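Local coordinates for hypothetical protein AF1796 (PDB 1VIM) that is of unknown function but probably binds a carbohydrate derivative and may act as an isomerase, at residues L15-V20 with Q154-G159; G56-I61 with M161-A166; M70-T75 with E176-K181; I108-K113 with A131-V136. One frame throughout, in Å; residues are numbered along the deposited sequence.

Contact 1: L15-V20 with Q154-G159; sequences LRFLEV and QLAPLG
L155 points its side chain at the helix of L15-V20, and its atoms can be followed outward one at a time. L155 CB lies 4.1 Å from CD2 of F17, beside the aromatic ring. L155 CG stands anti to the carbonyl carbon (chi1 -67°), and beyond it the two methyls part. L155 CD1 makes the closer contacts: it comes within 3.5 Å of CG of R16 and 3.9 Å of CG2 of V20, so this methyl sits between side chains one helical turn apart. L155 CD2 reaches the same R16 CG more loosely, at 4.1 Å. The aliphatic part of R16 therefore does the packing, while its chain bends at chi3 before the guanidinium.

F17 meets the backbone of the other segment as well. F17 CD2 is 3.3 Å from O of L155, which approaches the ring obliquely, and F17 CE2 is 3.9 Å from CB of A156, which lies at the ring edge near its plane. No hydrogen bond spans the two segments; the contact is apolar packing with a carbonyl oxygen beside a ring. An alanine in place of F17 would probably open a gap beside A156 and leave the L155 carbonyl without its aromatic neighbour.

In the fold, the long helix 12-31 here meets the end of helix 149-155 and the turn that leads into helix 160-181. F17 also packs on T160, M161 and L164 of that last helix and on A172 of the second subunit, which places the ring where two helices of its own chain and a neighbouring subunit converge.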
loop_
_atom_site.group_PDB
_atom_site.type_symbol
_atom_site.label_atom_id
_atom_site.label_comp_id
_atom_site.label_asym_id
_atom_site.label_seq_id
_atom_site.Cartn_x
_atom_site.Cartn_y
_atom_site.Cartn_z
ATOM N N LEU A 15 9.282 29.490 8.362
ATOM C CA LEU A 15 8.260 30.510 8.637
ATOM C C LEU A 15 7.725 31.145 7.357
ATOM O O LEU A 15 6.511 31.368 7.242
ATOM C CB LEU A 15 8.773 31.534 9.659
ATOM C CG LEU A 15 9.248 30.947 11.007
ATOM C CD1 LEU A 15 9.915 32.054 11.829
ATOM C CD2 LEU A 15 8.140 30.294 11.840
ATOM N N ARG A 16 8.606 31.364 6.381
ATOM C CA ARG A 16 8.204 31.929 5.095
ATOM C C ARG A 16 7.253 30.961 4.386
ATOM O O ARG A 16 6.224 31.373 3.822
ATOM C CB ARG A 16 9.429 32.206 4.234
ATOM C CG ARG A 16 9.171 32.702 2.837
ATOM C CD ARG A 16 10.400 33.373 2.218
ATOM N NE ARG A 16 10.586 34.624 2.920
ATOM C CZ ARG A 16 10.085 35.795 2.531
ATOM N NH1 ARG A 16 9.435 35.934 1.368
ATOM N NH2 ARG A 16 10.267 36.837 3.297
ATOM N N PHE A 17 7.559 29.659 4.457
ATOM C CA PHE A 17 6.674 28.683 3.857
ATOM C C PHE A 17 5.257 28.766 4.471
ATOM O O PHE A 17 4.264 28.747 3.760
ATOM C CB PHE A 17 7.265 27.270 4.041
ATOM C CG PHE A 17 6.370 26.183 3.501
ATOM C CD1 PHE A 17 5.425 25.584 4.335
ATOM C CD2 PHE A 17 6.428 25.793 2.170
ATOM C CE1 PHE A 17 4.580 24.608 3.850
ATOM C CE2 PHE A 17 5.587 24.800 1.688
ATOM C CZ PHE A 17 4.643 24.215 2.537
ATOM N N LEU A 18 5.180 28.858 5.794
ATOM C CA LEU A 18 3.890 28.960 6.437
ATOM C C LEU A 18 3.128 30.212 6.036
ATOM O O LEU A 18 1.917 30.161 5.869
ATOM C CB LEU A 18 4.046 28.881 7.956
ATOM C CG LEU A 18 4.616 27.572 8.498
ATOM C CD1 LEU A 18 4.817 27.653 9.995
ATOM C CD2 LEU A 18 3.742 26.387 8.111
ATOM N N GLU A 19 3.841 31.316 5.831
ATOM C CA GLU A 19 3.190 32.532 5.348
ATOM C C GLU A 19 2.597 32.285 3.972
ATOM O O GLU A 19 1.468 32.673 3.714
ATOM C CB GLU A 19 4.168 33.712 5.291
ATOM C CG GLU A 19 3.538 35.086 4.980
ATOM C CD GLU A 19 3.048 35.301 3.546
ATOM O OE1 GLU A 19 3.747 34.913 2.610
ATOM O OE2 GLU A 19 1.943 35.895 3.345
ATOM N N VAL A 20 3.347 31.635 3.091
ATOM C CA VAL A 20 2.844 31.328 1.748
ATOM C C VAL A 20 1.592 30.443 1.823
ATOM O O VAL A 20 0.614 30.723 1.150
ATOM C CB VAL A 20 3.920 30.682 0.860
ATOM C CG1 VAL A 20 3.323 30.240 -0.491
ATOM C CG2 VAL A 20 5.050 31.648 0.661
ATOM N N GLN A 154 11.011 27.050 -4.713
ATOM C CA GLN A 154 12.102 26.972 -3.741
ATOM C C GLN A 154 11.601 26.628 -2.320
ATOM O O GLN A 154 12.285 25.962 -1.561
ATOM C CB GLN A 154 12.901 28.277 -3.710
ATOM C CG GLN A 154 14.090 28.290 -2.750
ATOM C CD GLN A 154 15.088 27.182 -3.031
ATOM O OE1 GLN A 154 15.569 27.052 -4.163
ATOM N NE2 GLN A 154 15.410 26.393 -2.018
ATOM N N LEU A 155 10.402 27.092 -1.980
ATOM C CA LEU A 155 9.766 26.786 -0.693
ATOM C C LEU A 155 8.872 25.563 -0.801
ATOM O O LEU A 155 8.783 24.808 0.155
ATOM C CB LEU A 155 8.908 27.971 -0.234
ATOM C CG LEU A 155 9.684 29.227 0.130
ATOM C CD1 LEU A 155 8.719 30.419 0.240
ATOM C CD2 LEU A 155 10.488 29.047 1.405
ATOM N N ALA A 156 8.231 25.388 -1.956
ATOM C CA ALA A 156 7.140 24.414 -2.152
ATOM C C ALA A 156 7.436 23.651 -3.438
ATOM O O ALA A 156 6.829 23.898 -4.481
ATOM C CB ALA A 156 5.802 25.136 -2.223
ATOM N N PRO A 157 8.423 22.749 -3.394
ATOM C CA PRO A 157 8.882 22.107 -4.632
ATOM C C PRO A 157 7.894 21.069 -5.151
ATOM O O PRO A 157 7.085 20.514 -4.367
ATOM C CB PRO A 157 10.184 21.421 -4.187
ATOM C CG PRO A 157 9.956 21.076 -2.735
ATOM C CD PRO A 157 9.222 22.312 -2.232
ATOM N N LEU A 158 7.994 20.758 -6.439
ATOM C CA LEU A 158 7.339 19.590 -7.015
ATOM C C LEU A 158 5.841 19.577 -6.766
ATOM O O LEU A 158 5.261 18.517 -6.546
ATOM C CB LEU A 158 7.953 18.282 -6.497
ATOM C CG LEU A 158 9.405 18.014 -6.929
ATOM C CD1 LEU A 158 9.850 16.662 -6.351
ATOM C CD2 LEU A 158 9.692 18.174 -8.461
ATOM N N GLY A 159 5.210 20.733 -6.793
ATOM C CA GLY A 159 3.751 20.729 -6.644
ATOM C C GLY A 159 3.212 20.637 -5.210
ATOM O O GLY A 159 2.009 20.436 -5.013
#

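Contact 2: G56-I61 with M161-A166; sequences GRSGYI and MFELTA
E163 has the most surface buried here, followed by I61 and R57, and all three lie between two helices running almost parallel, their short axes 10.1 Å apart and 5° from alignment. E163 leaves its helix extended beyond CG and crosses the R57 side chain at about a right angle. R57 grips it side-on with two nitrogens, both on one oxygen: R57 NE donates to E163 OE1 at 2.8 Å with an N-H...O angle of 162°, and R57 NH2 donates to the same OE1 at 3.1 Å by a more bent bond. OE1 lies in the guanidinium plane, yet the carboxylate itself is turned 36° from that plane. A water bridges E163 OE2 and the backbone N of S58: it lies 2.9 Å from OE2 and accepts from S58 N.

I61 supplies the apolar side. In the conformer described, one of two modelled, I61 CD1 lies 3.6 Å from CB of E163. Nearby, S58 OG meets the edge of the F162 ring, 3.9 Å from F162 CE2.

R57 NH2 also forms a salt bridge with D171 of the second subunit, and R68 of that subunit makes a long, weak ion pair with E163 OE1. R57 and R68 of the second subunit come close as like charges, which the two acids, E163 and D171, probably help to offset, coupling this buried helix pair of the SIS domain to the subunit interface.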
loop_
_atom_site.group_PDB
_atom_site.type_symbol
_atom_site.label_atom_id
_atom_site.label_comp_id
_atom_site.label_asym_id
_atom_site.label_seq_id
_atom_site.Cartn_x
_atom_site.Cartn_y
_atom_site.Cartn_z
ATOM N N GLY A 56 1.631 9.114 -6.564
ATOM C CA GLY A 56 2.562 9.682 -5.585
ATOM C C GLY A 56 1.847 10.382 -4.439
ATOM O O GLY A 56 0.883 9.876 -3.861
ATOM N N ARG A 57 2.320 11.578 -4.092
ATOM C CA ARG A 57 1.689 12.341 -3.017
ATOM C C ARG A 57 0.222 12.683 -3.281
ATOM O O ARG A 57 -0.590 12.677 -2.345
ATOM C CB ARG A 57 2.518 13.569 -2.660
ATOM C CG ARG A 57 3.676 13.195 -1.719
ATOM C CD ARG A 57 4.785 14.219 -1.595
ATOM N NE ARG A 57 4.257 15.520 -1.231
ATOM C CZ ARG A 57 4.603 16.231 -0.149
ATOM N NH1 ARG A 57 5.424 15.743 0.779
ATOM N NH2 ARG A 57 4.070 17.437 0.015
ATOM N N SER A 58 -0.161 12.902 -4.537
ATOM C CA SER A 58 -1.585 13.104 -4.829
ATOM C C SER A 58 -2.395 11.838 -4.594
ATOM O O SER A 58 -3.600 11.928 -4.324
ATOM C CB SER A 58 -1.782 13.623 -6.242
ATOM O OG SER A 58 -1.418 15.008 -6.276
ATOM N N GLY A 59 -1.765 10.667 -4.707
ATOM C CA GLY A 59 -2.405 9.422 -4.316
ATOM C C GLY A 59 -2.702 9.365 -2.826
ATOM O O GLY A 59 -3.726 8.827 -2.420
ATOM N N TYR A 60 -1.811 9.901 -2.005
ATOM C CA TYR A 60 -2.048 9.942 -0.568
ATOM C C TYR A 60 -3.199 10.875 -0.227
ATOM O O TYR A 60 -3.983 10.579 0.686
ATOM C CB TYR A 60 -0.779 10.320 0.218
ATOM C CG TYR A 60 0.440 9.506 -0.163
ATOM C CD1 TYR A 60 0.335 8.158 -0.550
ATOM C CD2 TYR A 60 1.694 10.109 -0.172
ATOM C CE1 TYR A 60 1.487 7.439 -0.930
ATOM C CE2 TYR A 60 2.836 9.411 -0.570
ATOM C CZ TYR A 60 2.715 8.095 -0.930
ATOM O OH TYR A 60 3.841 7.435 -1.353
ATOM N N ILE A 61 -3.329 11.975 -0.971
ATOM C CA ILE A 61 -4.466 12.871 -0.791
ATOM C C ILE A 61 -5.760 12.169 -1.212
ATOM O O ILE A 61 -6.783 12.261 -0.522
ATOM C CB ILE A 61 -4.255 14.137 -1.646
ATOM C CG1 ILE A 61 -2.999 14.891 -1.220
ATOM C CG2 ILE A 61 -5.512 15.015 -1.633
ATOM C CD1 ILE A 61 -2.676 16.007 -2.095
ATOM N N MET A 161 2.506 22.989 -3.110
ATOM C CA MET A 161 1.407 23.904 -2.817
ATOM C C MET A 161 0.071 23.421 -3.362
ATOM O O MET A 161 -0.935 23.529 -2.671
ATOM C CB MET A 161 1.709 25.315 -3.301
ATOM C CG MET A 161 0.870 26.394 -2.623
ATOM S SD MET A 161 0.953 26.427 -0.795
ATOM C CE MET A 161 2.768 26.222 -0.602
ATOM N N PHE A 162 0.055 22.874 -4.573
ATOM C CA PHE A 162 -1.170 22.257 -5.077
ATOM C C PHE A 162 -1.633 21.158 -4.103
ATOM O O PHE A 162 -2.824 21.055 -3.767
ATOM C CB PHE A 162 -0.981 21.616 -6.465
ATOM C CG PHE A 162 -2.121 20.712 -6.833
ATOM C CD1 PHE A 162 -3.330 21.270 -7.262
ATOM C CD2 PHE A 162 -2.018 19.320 -6.671
ATOM C CE1 PHE A 162 -4.432 20.452 -7.550
ATOM C CE2 PHE A 162 -3.110 18.502 -6.943
ATOM C CZ PHE A 162 -4.314 19.057 -7.389
ATOM N N GLU A 163 -0.714 20.313 -3.651
ATOM C CA GLU A 163 -1.111 19.161 -2.842
ATOM C C GLU A 163 -1.716 19.602 -1.519
ATOM O O GLU A 163 -2.776 19.134 -1.136
ATOM C CB GLU A 163 0.094 18.260 -2.597
ATOM C CG GLU A 163 0.602 17.660 -3.899
ATOM C CD GLU A 163 1.933 17.022 -3.777
ATOM O OE1 GLU A 163 2.533 17.095 -2.692
ATOM O OE2 GLU A 163 2.380 16.480 -4.818
ATOM N N LEU A 164 -1.089 20.567 -0.851
ATOM C CA LEU A 164 -1.658 21.064 0.406
ATOM C C LEU A 164 -3.001 21.737 0.181
ATOM O O LEU A 164 -3.935 21.553 0.954
ATOM C CB LEU A 164 -0.693 22.080 1.052
ATOM C CG LEU A 164 0.592 21.506 1.587
ATOM C CD1 LEU A 164 1.465 22.641 2.086
ATOM C CD2 LEU A 164 0.304 20.467 2.672
ATOM N N THR A 165 -3.105 22.508 -0.881
ATOM C CA THR A 165 -4.339 23.236 -1.111
ATOM C C THR A 165 -5.462 22.257 -1.467
ATOM O O THR A 165 -6.603 22.427 -1.029
ATOM C CB THR A 165 -4.137 24.268 -2.230
ATOM O OG1 THR A 165 -3.046 25.136 -1.882
ATOM C CG2 THR A 165 -5.355 25.211 -2.340
ATOM N N ALA A 166 -5.144 21.236 -2.258
ATOM C CA ALA A 166 -6.128 20.230 -2.632
ATOM C C ALA A 166 -6.589 19.442 -1.395
ATOM O O ALA A 166 -7.782 19.174 -1.229
ATOM C CB ALA A 166 -5.559 19.291 -3.725
HETATM O O HOH W 1 1.631 14.140 -6.389
#

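Contact 3: M70-T75 with E176-K181; sequences MHLGYT and EIMMQK
K181 CG stands anti to its carbonyl carbon (chi1 -73°), a bend at chi3 (91°) swings CE toward Y74, and the extended chi4 carries NZ on. The amine lies over one face of the Y74 ring, offset toward the rim, with K181 NZ 4.2 Å from the ring centroid, which meets the definition of a cation-pi contact. The same NZ donates a weak hydrogen bond to O of L72, 3.1 Å away. That carbonyl comes just before G73, whose positive phi marks a Schellman motif.

The rest of the contact is apolar. CG2 of I177 approaches the Y74 ring at its edge, 3.5 Å from Y74 OH, and also touches L72 CD1 at 3.9 Å. The other methyl, L72 CD2, presses on CG of M178 at 3.4 Å, tighter than usual for two carbons. L72 and M178 pack further on L188 of helix 185-191.

The contact thus ties the turn after helix 56-71 to the C-terminal part of helix 160-181, while the hydroxyl of Y74 is hydrogen-bonded to D45 OD1 of helix 34-46. A leucine in place of Y74 would probably leave the K181 amine without its aromatic face and D45 without this partner.

With a ring face and the L72 carbonyl both turned to its amine, K181 is probably held by two modest attractions, the positive charge being met by pi electrons and a carbonyl dipole.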
loop_
_atom_site.group_PDB
_atom_site.type_symbol
_atom_site.label_atom_id
_atom_site.label_comp_id
_atom_site.label_asym_id
_atom_site.label_seq_id
_atom_site.Cartn_x
_atom_site.Cartn_y
_atom_site.Cartn_z
ATOM N N MET A 70 -15.815 7.300 2.903
ATOM C CA MET A 70 -16.289 6.079 3.541
ATOM C C MET A 70 -16.924 6.424 4.898
ATOM O O MET A 70 -18.015 5.943 5.233
ATOM C CB MET A 70 -15.157 5.045 3.632
ATOM C CG MET A 70 -15.578 3.733 4.336
ATOM S SD MET A 70 -15.509 3.764 6.122
ATOM C CE MET A 70 -13.679 3.858 6.396
ATOM N N HIS A 71 -16.275 7.288 5.660
ATOM C CA HIS A 71 -16.828 7.735 6.946
ATOM C C HIS A 71 -18.199 8.365 6.807
ATOM O O HIS A 71 -19.024 8.189 7.713
ATOM C CB HIS A 71 -15.891 8.707 7.669
ATOM C CG HIS A 71 -14.566 8.102 8.031
ATOM N ND1 HIS A 71 -13.444 8.856 8.295
ATOM C CD2 HIS A 71 -14.183 6.803 8.174
ATOM C CE1 HIS A 71 -12.425 8.051 8.568
ATOM N NE2 HIS A 71 -12.845 6.800 8.482
ATOM N N LEU A 72 -18.428 9.078 5.709
ATOM C CA LEU A 72 -19.705 9.739 5.429
ATOM C C LEU A 72 -20.788 8.773 4.950
ATOM O O LEU A 72 -21.964 9.190 4.795
ATOM C CB LEU A 72 -19.504 10.851 4.390
ATOM C CG LEU A 72 -18.604 12.014 4.820
ATOM C CD1 LEU A 72 -18.356 12.940 3.630
ATOM C CD2 LEU A 72 -19.237 12.783 5.924
ATOM N N GLY A 73 -20.409 7.524 4.681
ATOM C CA GLY A 73 -21.369 6.498 4.292
ATOM C C GLY A 73 -21.455 6.224 2.806
ATOM O O GLY A 73 -22.324 5.460 2.381
ATOM N N TYR A 74 -20.535 6.785 2.012
ATOM C CA TYR A 74 -20.518 6.470 0.585
ATOM C C TYR A 74 -19.867 5.116 0.326
ATOM O O TYR A 74 -19.040 4.633 1.128
ATOM C CB TYR A 74 -19.757 7.536 -0.223
ATOM C CG TYR A 74 -20.429 8.890 -0.249
ATOM C CD1 TYR A 74 -21.496 9.127 -1.105
ATOM C CD2 TYR A 74 -20.009 9.918 0.584
ATOM C CE1 TYR A 74 -22.135 10.361 -1.129
ATOM C CE2 TYR A 74 -20.633 11.173 0.563
ATOM C CZ TYR A 74 -21.690 11.377 -0.298
ATOM O OH TYR A 74 -22.305 12.610 -0.335
ATOM N N THR A 75 -20.192 4.545 -0.823
ATOM C CA THR A 75 -19.497 3.378 -1.331
ATOM C C THR A 75 -18.344 3.901 -2.189
ATOM O O THR A 75 -18.549 4.527 -3.231
ATOM C CB THR A 75 -20.432 2.521 -2.178
ATOM O OG1 THR A 75 -21.493 2.052 -1.327
ATOM C CG2 THR A 75 -19.730 1.268 -2.642
ATOM N N GLU A 176 -18.707 20.467 4.134
ATOM C CA GLU A 176 -19.918 20.893 3.435
ATOM C C GLU A 176 -20.901 19.744 3.271
ATOM O O GLU A 176 -22.107 19.897 3.529
ATOM C CB GLU A 176 -19.534 21.475 2.079
ATOM C CG GLU A 176 -20.716 21.935 1.239
ATOM C CD GLU A 176 -21.466 23.119 1.829
ATOM O OE1 GLU A 176 -20.915 23.845 2.691
ATOM O OE2 GLU A 176 -22.631 23.315 1.398
ATOM N N ILE A 177 -20.404 18.578 2.864
ATOM C CA ILE A 177 -21.263 17.400 2.750
ATOM C C ILE A 177 -21.849 17.011 4.104
ATOM O O ILE A 177 -23.032 16.659 4.191
ATOM C CB ILE A 177 -20.498 16.223 2.090
ATOM C CG1 ILE A 177 -20.139 16.571 0.637
ATOM C CG2 ILE A 177 -21.357 14.954 2.131
ATOM C CD1 ILE A 177 -19.093 15.660 -0.017
ATOM N N MET A 178 -21.066 17.114 5.167
ATOM C CA MET A 178 -21.616 16.791 6.490
ATOM C C MET A 178 -22.784 17.694 6.829
ATOM O O MET A 178 -23.813 17.218 7.308
ATOM C CB MET A 178 -20.561 16.926 7.568
ATOM C CG MET A 178 -19.510 15.826 7.524
ATOM S SD MET A 178 -18.143 16.171 8.620
ATOM C CE MET A 178 -18.953 15.947 10.276
ATOM N N MET A 179 -22.619 18.988 6.580
ATOM C CA MET A 179 -23.695 19.954 6.805
ATOM C C MET A 179 -24.937 19.577 5.998
ATOM O O MET A 179 -26.053 19.532 6.559
ATOM C CB MET A 179 -23.225 21.388 6.510
ATOM C CG MET A 179 -24.299 22.470 6.712
ATOM S SD MET A 179 -25.270 22.728 5.222
ATOM C CE MET A 179 -26.388 24.022 5.758
ATOM N N GLN A 180 -24.772 19.287 4.710
ATOM C CA GLN A 180 -25.907 18.978 3.828
ATOM C C GLN A 180 -26.654 17.731 4.249
ATOM O O GLN A 180 -27.888 17.666 4.125
ATOM C CB GLN A 180 -25.460 18.841 2.373
ATOM C CG GLN A 180 -24.994 20.141 1.759
ATOM C CD GLN A 180 -24.700 20.031 0.281
ATOM O OE1 GLN A 180 -24.957 19.000 -0.344
ATOM N NE2 GLN A 180 -24.185 21.104 -0.291
ATOM N N LYS A 181 -25.924 16.759 4.781
ATOM C CA LYS A 181 -26.489 15.454 5.090
ATOM C C LYS A 181 -26.846 15.333 6.573
ATOM O O LYS A 181 -27.299 14.273 7.029
ATOM C CB LYS A 181 -25.491 14.365 4.683
ATOM C CG LYS A 181 -25.374 14.169 3.183
ATOM C CD LYS A 181 -24.319 13.114 2.871
ATOM C CE LYS A 181 -24.918 11.705 2.786
ATOM N NZ LYS A 181 -23.884 10.619 2.800
#

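Contact 4: I108-K113 with A131-V136; sequences ISKKAK and AKMADV
S109 is the first residue of I108-K113 to touch the other segment: S109 CB lies 4.1 Å from CE of M133. The hydroxyl is engaged elsewhere, with O of V105 one turn back in the same helix.

At K110 the contact is with the sulfur of M133. M133 SD lies 3.6 Å from CA of K110, 3.8 Å from its CB and 3.9 Å from its CD, the two side chains crossing at about a right angle. M133 reaches this spot with a bend at chi3 (-71°), which turns its CE toward S109. The amine of K110 goes on to a salt bridge with D114.

Helix 103-115 and the short helix 129-133 both pack against strand 118-123 of the parallel sheet, meeting over L119, which S109, K113 and M133 all touch. Helix 103-115 is the crossover of the beta-alpha-beta unit formed with strands 92-96 and 118-123, and the contact joins it to the turn running from 129-133 into strand 136-139, outermost in the sheet of this chain.

K113 bends at chi2 and chi3, folding its chain across the M133 carbonyl, with K113 CE 3.3 Å from M133 O. K113 NZ then forms a salt bridge with D135, at 2.9 Å from OD1, meeting it on the syn side and 24° out of the carboxylate plane. D135 OD2 stays farther from K113 NZ, at 3.5 Å. OD1 also accepts from the backbone N of L119, a second bond that ties the carboxylate to the neighbouring strand.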
loop_
_atom_site.group_PDB
_atom_site.type_symbol
_atom_site.label_atom_id
_atom_site.label_comp_id
_atom_site.label_asym_id
_atom_site.label_seq_id
_atom_site.Cartn_x
_atom_site.Cartn_y
_atom_site.Cartn_z
ATOM N N ILE A 108 -5.522 6.081 -16.819
ATOM C CA ILE A 108 -6.607 5.413 -16.099
ATOM C C ILE A 108 -7.923 6.148 -16.336
ATOM O O ILE A 108 -8.963 5.504 -16.553
ATOM C CB ILE A 108 -6.299 5.392 -14.588
ATOM C CG1 ILE A 108 -5.182 4.390 -14.270
ATOM C CG2 ILE A 108 -7.555 5.135 -13.757
ATOM C CD1 ILE A 108 -5.528 2.933 -14.399
ATOM N N SER A 109 -7.884 7.483 -16.341
ATOM C CA SER A 109 -9.105 8.263 -16.503
ATOM C C SER A 109 -9.660 8.104 -17.901
ATOM O O SER A 109 -10.878 8.026 -18.059
ATOM C CB SER A 109 -8.860 9.740 -16.198
ATOM O OG SER A 109 -8.470 9.896 -14.854
ATOM N N LYS A 110 -8.790 8.013 -18.910
ATOM C CA LYS A 110 -9.267 7.731 -20.269
ATOM C C LYS A 110 -9.964 6.368 -20.333
ATOM O O LYS A 110 -11.033 6.235 -20.953
ATOM C CB LYS A 110 -8.106 7.791 -21.268
ATOM C CG LYS A 110 -8.507 7.561 -22.768
ATOM C CD LYS A 110 -9.580 8.535 -23.268
ATOM C CE LYS A 110 -9.708 8.490 -24.818
ATOM N NZ LYS A 110 -10.224 7.190 -25.312
ATOM N N LYS A 111 -9.395 5.353 -19.699
ATOM C CA LYS A 111 -10.037 4.043 -19.688
ATOM C C LYS A 111 -11.396 4.104 -18.986
ATOM O O LYS A 111 -12.379 3.538 -19.469
ATOM C CB LYS A 111 -9.153 2.976 -19.038
ATOM C CG LYS A 111 -9.765 1.586 -18.946
ATOM C CD LYS A 111 -9.796 0.859 -20.282
ATOM C CE LYS A 111 -10.141 -0.606 -20.078
ATOM N NZ LYS A 111 -9.341 -1.156 -18.939
ATOM N N ALA A 112 -11.469 4.812 -17.861
ATOM C CA ALA A 112 -12.735 4.993 -17.167
ATOM C C ALA A 112 -13.787 5.711 -18.022
ATOM O O ALA A 112 -14.962 5.297 -18.038
ATOM C CB ALA A 112 -12.493 5.747 -15.859
ATOM N N LYS A 113 -13.360 6.752 -18.740
ATOM C CA LYS A 113 -14.244 7.496 -19.635
ATOM C C LYS A 113 -14.747 6.587 -20.754
ATOM O O LYS A 113 -15.941 6.624 -21.113
ATOM C CB LYS A 113 -13.525 8.716 -20.218
ATOM C CG LYS A 113 -13.356 9.918 -19.277
ATOM C CD LYS A 113 -14.670 10.441 -18.672
ATOM C CE LYS A 113 -15.633 11.024 -19.720
ATOM N NZ LYS A 113 -16.974 11.429 -19.149
ATOM N N ALA A 131 -8.401 17.578 -17.332
ATOM C CA ALA A 131 -9.560 18.476 -17.303
ATOM C C ALA A 131 -10.404 18.351 -18.560
ATOM O O ALA A 131 -11.633 18.347 -18.480
ATOM C CB ALA A 131 -9.120 19.900 -17.085
ATOM N N LYS A 132 -9.753 18.218 -19.720
ATOM C CA LYS A 132 -10.506 18.111 -20.974
ATOM C C LYS A 132 -11.404 16.897 -21.043
ATOM O O LYS A 132 -12.412 16.921 -21.744
ATOM C CB LYS A 132 -9.578 18.176 -22.199
ATOM C CG LYS A 132 -8.913 19.531 -22.370
ATOM C CD LYS A 132 -8.089 19.597 -23.645
ATOM C CE LYS A 132 -6.809 18.816 -23.527
ATOM N NZ LYS A 132 -6.022 18.893 -24.798
ATOM N N MET A 133 -11.060 15.833 -20.316
ATOM C CA MET A 133 -11.866 14.622 -20.253
ATOM C C MET A 133 -12.979 14.675 -19.207
ATOM O O MET A 133 -13.856 13.812 -19.200
ATOM C CB MET A 133 -10.971 13.423 -19.889
ATOM C CG MET A 133 -10.162 12.885 -21.053
ATOM S SD MET A 133 -9.308 11.357 -20.608
ATOM C CE MET A 133 -8.109 11.984 -19.542
ATOM N N ALA A 134 -12.945 15.670 -18.332
ATOM C CA ALA A 134 -13.727 15.610 -17.100
ATOM C C ALA A 134 -15.124 16.139 -17.277
ATOM O O ALA A 134 -15.357 17.072 -18.044
ATOM C CB ALA A 134 -13.043 16.406 -16.022
ATOM N N ASP A 135 -16.054 15.551 -16.546
ATOM C CA ASP A 135 -17.395 16.101 -16.469
ATOM C C ASP A 135 -17.462 17.343 -15.604
ATOM O O ASP A 135 -18.278 18.255 -15.870
ATOM C CB ASP A 135 -18.345 15.020 -15.957
ATOM C CG ASP A 135 -18.412 13.869 -16.898
ATOM O OD1 ASP A 135 -17.650 12.899 -16.743
ATOM O OD2 ASP A 135 -19.208 13.847 -17.872
ATOM N N VAL A 136 -16.634 17.384 -14.558
ATOM C CA VAL A 136 -16.531 18.516 -13.651
ATOM C C VAL A 136 -15.046 18.752 -13.443
ATOM O O VAL A 136 -14.288 17.814 -13.123
ATOM C CB VAL A 136 -17.195 18.228 -12.277
ATOM C CG1 VAL A 136 -16.925 19.336 -11.302
ATOM C CG2 VAL A 136 -18.706 18.018 -12.442
#

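Overall arrangement
Contacts 2 and 3 use the same two helices, 56-71 and 160-181, with centres 21 Å apart, so they sample this helix pair at two levels. Contact 1 adjoins contact 2 directly, centres 14 Å apart, with A156 packing on M161. Contacts 1 and 3 lie on opposite sides of the chain's centre, 32 Å between centres. Along the chain the segments of contacts 1, 2 and 3 alternate, whereas contact 4 is nested inside all three loops and sits by the parallel sheet, 19 Å from contact 2 between centres. Contacts 1, 2 and 3 all touch the second subunit, so these helix contacts lie next to the interface with that subunit.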